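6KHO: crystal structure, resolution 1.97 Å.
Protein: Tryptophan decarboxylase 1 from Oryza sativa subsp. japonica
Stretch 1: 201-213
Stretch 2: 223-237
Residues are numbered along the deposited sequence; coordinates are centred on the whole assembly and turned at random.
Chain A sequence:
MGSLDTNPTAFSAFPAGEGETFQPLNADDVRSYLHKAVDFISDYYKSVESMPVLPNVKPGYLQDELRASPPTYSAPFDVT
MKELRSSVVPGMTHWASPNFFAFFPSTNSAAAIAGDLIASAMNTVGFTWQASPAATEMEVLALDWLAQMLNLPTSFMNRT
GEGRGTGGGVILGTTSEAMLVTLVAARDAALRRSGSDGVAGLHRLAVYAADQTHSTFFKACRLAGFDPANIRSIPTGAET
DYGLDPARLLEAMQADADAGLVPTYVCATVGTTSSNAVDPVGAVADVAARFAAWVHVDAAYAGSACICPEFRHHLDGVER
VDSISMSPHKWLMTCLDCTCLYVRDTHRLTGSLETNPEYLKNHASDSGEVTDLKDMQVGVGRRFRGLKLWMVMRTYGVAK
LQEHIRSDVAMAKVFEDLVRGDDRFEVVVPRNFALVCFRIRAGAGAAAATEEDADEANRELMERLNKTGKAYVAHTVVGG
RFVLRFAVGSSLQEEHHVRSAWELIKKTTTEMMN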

# COMPACT_ATOMS: atom_id res chain seq x y z
N GLY A 201 14.51 26.38 6.98
CA GLY A 201 14.07 27.00 5.75
C GLY A 201 12.83 26.42 5.12
O GLY A 201 12.41 26.91 4.07
N LEU A 202 12.22 25.40 5.73
CA LEU A 202 11.05 24.75 5.11
C LEU A 202 9.88 25.72 4.96
O LEU A 202 9.12 25.62 3.99
CB LEU A 202 10.64 23.52 5.93
CG LEU A 202 9.58 22.54 5.39
CD1 LEU A 202 9.60 22.43 3.87
CD2 LEU A 202 9.75 21.13 6.00
N HIS A 203 9.73 26.67 5.88
CA HIS A 203 8.59 27.58 5.79
C HIS A 203 8.72 28.58 4.63
O HIS A 203 7.79 29.36 4.40
CB HIS A 203 8.41 28.33 7.11
CG HIS A 203 9.37 29.45 7.30
ND1 HIS A 203 10.71 29.25 7.57
CD2 HIS A 203 9.20 30.79 7.25
CE1 HIS A 203 11.32 30.41 7.67
NE2 HIS A 203 10.43 31.37 7.48
N ARG A 204 9.82 28.56 3.89
CA ARG A 204 9.96 29.42 2.73
C ARG A 204 9.70 28.72 1.40
O ARG A 204 9.69 29.38 0.36
CB ARG A 204 11.36 30.05 2.71
CG ARG A 204 11.58 31.09 3.81
CD ARG A 204 12.79 31.98 3.52
NE ARG A 204 13.97 31.21 3.14
CZ ARG A 204 14.54 31.22 1.93
NH1 ARG A 204 14.03 31.97 0.96
NH2 ARG A 204 15.62 30.49 1.69
N LEU A 205 9.49 27.40 1.40
CA LEU A 205 9.21 26.67 0.17
C LEU A 205 7.74 26.82 -0.22
O LEU A 205 6.85 26.76 0.62
CB LEU A 205 9.55 25.18 0.32
CG LEU A 205 10.96 24.81 0.82
CD1 LEU A 205 11.23 23.31 0.62
CD2 LEU A 205 12.04 25.63 0.12
N ALA A 206 7.49 26.96 -1.52
CA ALA A 206 6.14 27.07 -2.02
C ALA A 206 5.87 26.01 -3.08
O ALA A 206 6.78 25.63 -3.83
CB ALA A 206 5.87 28.46 -2.61
N VAL A 207 4.61 25.56 -3.16
CA VAL A 207 4.17 24.57 -4.13
C VAL A 207 2.87 25.04 -4.77
O VAL A 207 2.12 25.83 -4.19
CB VAL A 207 4.00 23.16 -3.50
CG1 VAL A 207 5.27 22.73 -2.81
CG2 VAL A 207 2.83 23.13 -2.53
N TYR A 208 2.60 24.52 -5.97
CA TYR A 208 1.57 25.05 -6.86
C TYR A 208 0.78 23.94 -7.54
O TYR A 208 1.35 22.96 -8.03
CB TYR A 208 2.19 25.93 -7.96
CG TYR A 208 3.13 26.96 -7.40
CD1 TYR A 208 4.43 26.63 -7.07
CD2 TYR A 208 2.70 28.27 -7.17
CE1 TYR A 208 5.29 27.55 -6.52
CE2 TYR A 208 3.56 29.21 -6.62
CZ TYR A 208 4.86 28.84 -6.30
OH TYR A 208 5.74 29.74 -5.76
N ALA A 209 -0.54 24.11 -7.59
CA ALA A 209 -1.39 23.26 -8.41
C ALA A 209 -2.68 24.01 -8.71
O ALA A 209 -3.07 24.91 -7.97
CB ALA A 209 -1.68 21.94 -7.70
N ALA A 210 -3.32 23.63 -9.81
CA ALA A 210 -4.64 24.16 -10.12
C ALA A 210 -5.66 23.76 -9.06
O ALA A 210 -5.52 22.74 -8.37
CB ALA A 210 -5.09 23.66 -11.50
N ASP A 211 -6.71 24.57 -8.94
CA ASP A 211 -7.75 24.23 -7.97
C ASP A 211 -8.56 23.00 -8.39
O ASP A 211 -9.39 22.55 -7.61
CB ASP A 211 -8.68 25.42 -7.72
CG ASP A 211 -9.42 25.88 -8.96
OD1 ASP A 211 -9.35 25.21 -10.01
OD2 ASP A 211 -10.07 26.95 -8.89
N GLN A 212 -8.36 22.47 -9.60
CA GLN A 212 -8.99 21.21 -9.98
C GLN A 212 -8.16 19.99 -9.56
O GLN A 212 -8.62 18.85 -9.72
CB GLN A 212 -9.21 21.16 -11.50
CG GLN A 212 -10.15 22.25 -12.03
CD GLN A 212 -11.45 22.30 -11.27
OE1 GLN A 212 -12.24 21.35 -11.31
NE2 GLN A 212 -11.68 23.39 -10.55
N THR A 213 -6.96 20.20 -9.04
CA THR A 213 -6.11 19.09 -8.64
C THR A 213 -6.76 18.32 -7.50
O THR A 213 -7.39 18.90 -6.62
CB THR A 213 -4.72 19.60 -8.24
OG1 THR A 213 -4.13 20.26 -9.36
CG2 THR A 213 -3.81 18.46 -7.80
N LEU A 223 1.69 16.48 4.51
CA LEU A 223 2.45 15.35 5.05
C LEU A 223 3.95 15.62 5.00
O LEU A 223 4.68 15.38 5.98
CB LEU A 223 2.13 14.08 4.27
CG LEU A 223 0.81 13.34 4.54
CD1 LEU A 223 0.69 12.11 3.65
CD2 LEU A 223 0.67 12.94 6.00
N ALA A 224 4.44 16.08 3.85
CA ALA A 224 5.86 16.34 3.65
C ALA A 224 6.35 17.59 4.38
O ALA A 224 7.55 17.88 4.35
CB ALA A 224 6.16 16.48 2.15
N GLY A 225 5.46 18.33 5.04
CA GLY A 225 5.88 19.43 5.90
C GLY A 225 5.87 20.81 5.27
O GLY A 225 6.44 21.74 5.86
N PHE A 226 5.26 20.97 4.10
CA PHE A 226 5.15 22.30 3.51
C PHE A 226 4.17 23.14 4.32
O PHE A 226 3.17 22.63 4.83
CB PHE A 226 4.67 22.22 2.07
CG PHE A 226 5.72 21.70 1.11
CD1 PHE A 226 5.83 20.35 0.86
CD2 PHE A 226 6.60 22.58 0.50
CE1 PHE A 226 6.78 19.86 -0.03
CE2 PHE A 226 7.56 22.11 -0.38
CZ PHE A 226 7.65 20.75 -0.65
N ASP A 227 4.45 24.44 4.42
CA ASP A 227 3.57 25.32 5.17
C ASP A 227 2.24 25.50 4.44
O ASP A 227 2.24 25.81 3.24
CB ASP A 227 4.23 26.68 5.38
CG ASP A 227 3.59 27.46 6.51
OD1 ASP A 227 2.43 27.91 6.35
OD2 ASP A 227 4.24 27.58 7.56
N PRO A 228 1.10 25.32 5.11
CA PRO A 228 -0.19 25.51 4.42
C PRO A 228 -0.37 26.89 3.80
O PRO A 228 -1.08 27.01 2.80
CB PRO A 228 -1.22 25.25 5.53
CG PRO A 228 -0.50 24.36 6.50
CD PRO A 228 0.93 24.84 6.49
N ALA A 229 0.26 27.92 4.36
CA ALA A 229 0.19 29.25 3.77
C ALA A 229 0.91 29.34 2.43
O ALA A 229 0.67 30.28 1.67
CB ALA A 229 0.77 30.29 4.73
N ASN A 230 1.79 28.38 2.12
CA ASN A 230 2.58 28.41 0.90
C ASN A 230 2.13 27.35 -0.11
O ASN A 230 2.79 27.17 -1.14
CB ASN A 230 4.06 28.23 1.24
CG ASN A 230 4.58 29.34 2.12
OD1 ASN A 230 4.05 30.45 2.11
ND2 ASN A 230 5.63 29.06 2.88
N ILE A 231 1.02 26.66 0.15
CA ILE A 231 0.46 25.70 -0.79
C ILE A 231 -0.56 26.44 -1.65
O ILE A 231 -1.67 26.72 -1.21
CB ILE A 231 -0.17 24.50 -0.07
CG1 ILE A 231 0.88 23.80 0.78
CG2 ILE A 231 -0.76 23.54 -1.06
CD1 ILE A 231 0.31 22.80 1.77
N ARG A 232 -0.17 26.76 -2.89
CA ARG A 232 -0.96 27.62 -3.77
C ARG A 232 -1.94 26.79 -4.60
O ARG A 232 -1.51 25.97 -5.42
CB ARG A 232 -0.06 28.41 -4.71
CG ARG A 232 1.03 29.19 -4.01
CD ARG A 232 0.58 30.58 -3.67
NE ARG A 232 1.63 31.29 -2.94
CZ ARG A 232 1.66 31.41 -1.62
NH1 ARG A 232 0.70 30.86 -0.88
NH2 ARG A 232 2.65 32.08 -1.04
N SER A 233 -3.23 27.04 -4.42
CA SER A 233 -4.28 26.46 -5.25
C SER A 233 -4.70 27.51 -6.27
O SER A 233 -5.43 28.45 -5.94
CB SER A 233 -5.46 26.00 -4.40
OG SER A 233 -6.52 25.55 -5.21
N ILE A 234 -4.25 27.35 -7.51
CA ILE A 234 -4.43 28.39 -8.53
C ILE A 234 -5.84 28.30 -9.10
O ILE A 234 -6.25 27.22 -9.56
CB ILE A 234 -3.38 28.26 -9.62
CG1 ILE A 234 -1.99 28.46 -9.00
CG2 ILE A 234 -3.62 29.26 -10.74
CD1 ILE A 234 -0.89 28.50 -10.01
N PRO A 235 -6.61 29.40 -9.10
CA PRO A 235 -7.96 29.37 -9.67
C PRO A 235 -7.96 29.07 -11.16
O PRO A 235 -7.07 29.50 -11.90
CB PRO A 235 -8.50 30.78 -9.39
CG PRO A 235 -7.64 31.31 -8.28
CD PRO A 235 -6.29 30.70 -8.49
N THR A 236 -8.98 28.34 -11.60
CA THR A 236 -9.22 28.06 -13.01
C THR A 236 -10.64 28.47 -13.35
O THR A 236 -11.50 28.61 -12.48
CB THR A 236 -9.02 26.58 -13.35
OG1 THR A 236 -10.11 25.82 -12.81
CG2 THR A 236 -7.71 26.05 -12.77
N GLY A 237 -10.91 28.66 -14.64
CA GLY A 237 -12.24 29.06 -15.04
C GLY A 237 -12.61 28.48 -16.38
O GLY A 237 -11.82 27.81 -17.04
O HOH W 1 6.55 25.58 3.13
O HOH W 2 -12.77 26.76 -10.47

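What satisfies the backbone where the two strands run side by side? Strands 205-210 and 231-234 lie parallel, and five hydrogen bonds alternate across them. Val207 N gives to Asn230 O (3.2 Å), and Arg232 N to Val207 O (2.8 Å). Ala209 N then gives to Arg232 O (3.0 Å), Ile234 N to Ala209 O (2.7 Å), and Asp211 N to Ile234 O (2.8 Å). Val207 and Ala209 thus use both their N and O on this neighbour.

How is the ladder closed beyond its last rung? The carboxylate of Asp211 takes both donors of Thr236: OG1 gives to Asp211 OD1 at 3.0 Å, and the backbone N to Asp211 OD2 at 3.2 Å. Gln212 NE2 also donates to Asp211 OD1 (3.0 Å), while water 2 donates to Asp211 OD2 and Thr236 O. A short acidic side chain with two acceptors suits this place well.

What ties the stretches together before the strands pair? Asn230 points toward the first stretch, and its ND2 makes a weak hydrogen bond to His203 O (2.7 Å, 118°). Water 1 does more, donating to Leu202 O and Leu205 O and accepting from Asp227 N, so three backbone groups are satisfied at once. Gly225 O is less fortunate: packed 3.3 Å from Leu202 CG, it is buried without a partner. Gly225 itself has positive phi, and a CB there would crowd Leu202 CD2.

Which side chains fill the space around these bonds? Val207 CG1 sits over one face of the Phe226 ring, 3.7 Å from its centroid, and Leu205 CB approaches Phe226 CE2 at 3.7 Å. Tyr208 and Arg232 share the other sheet face from Val207; Tyr208 CE2 meets Arg232 CG at 3.6 Å, while Arg232 NH1 donates to Ala229 O (2.6 Å). The contact buries 911 Å² in all.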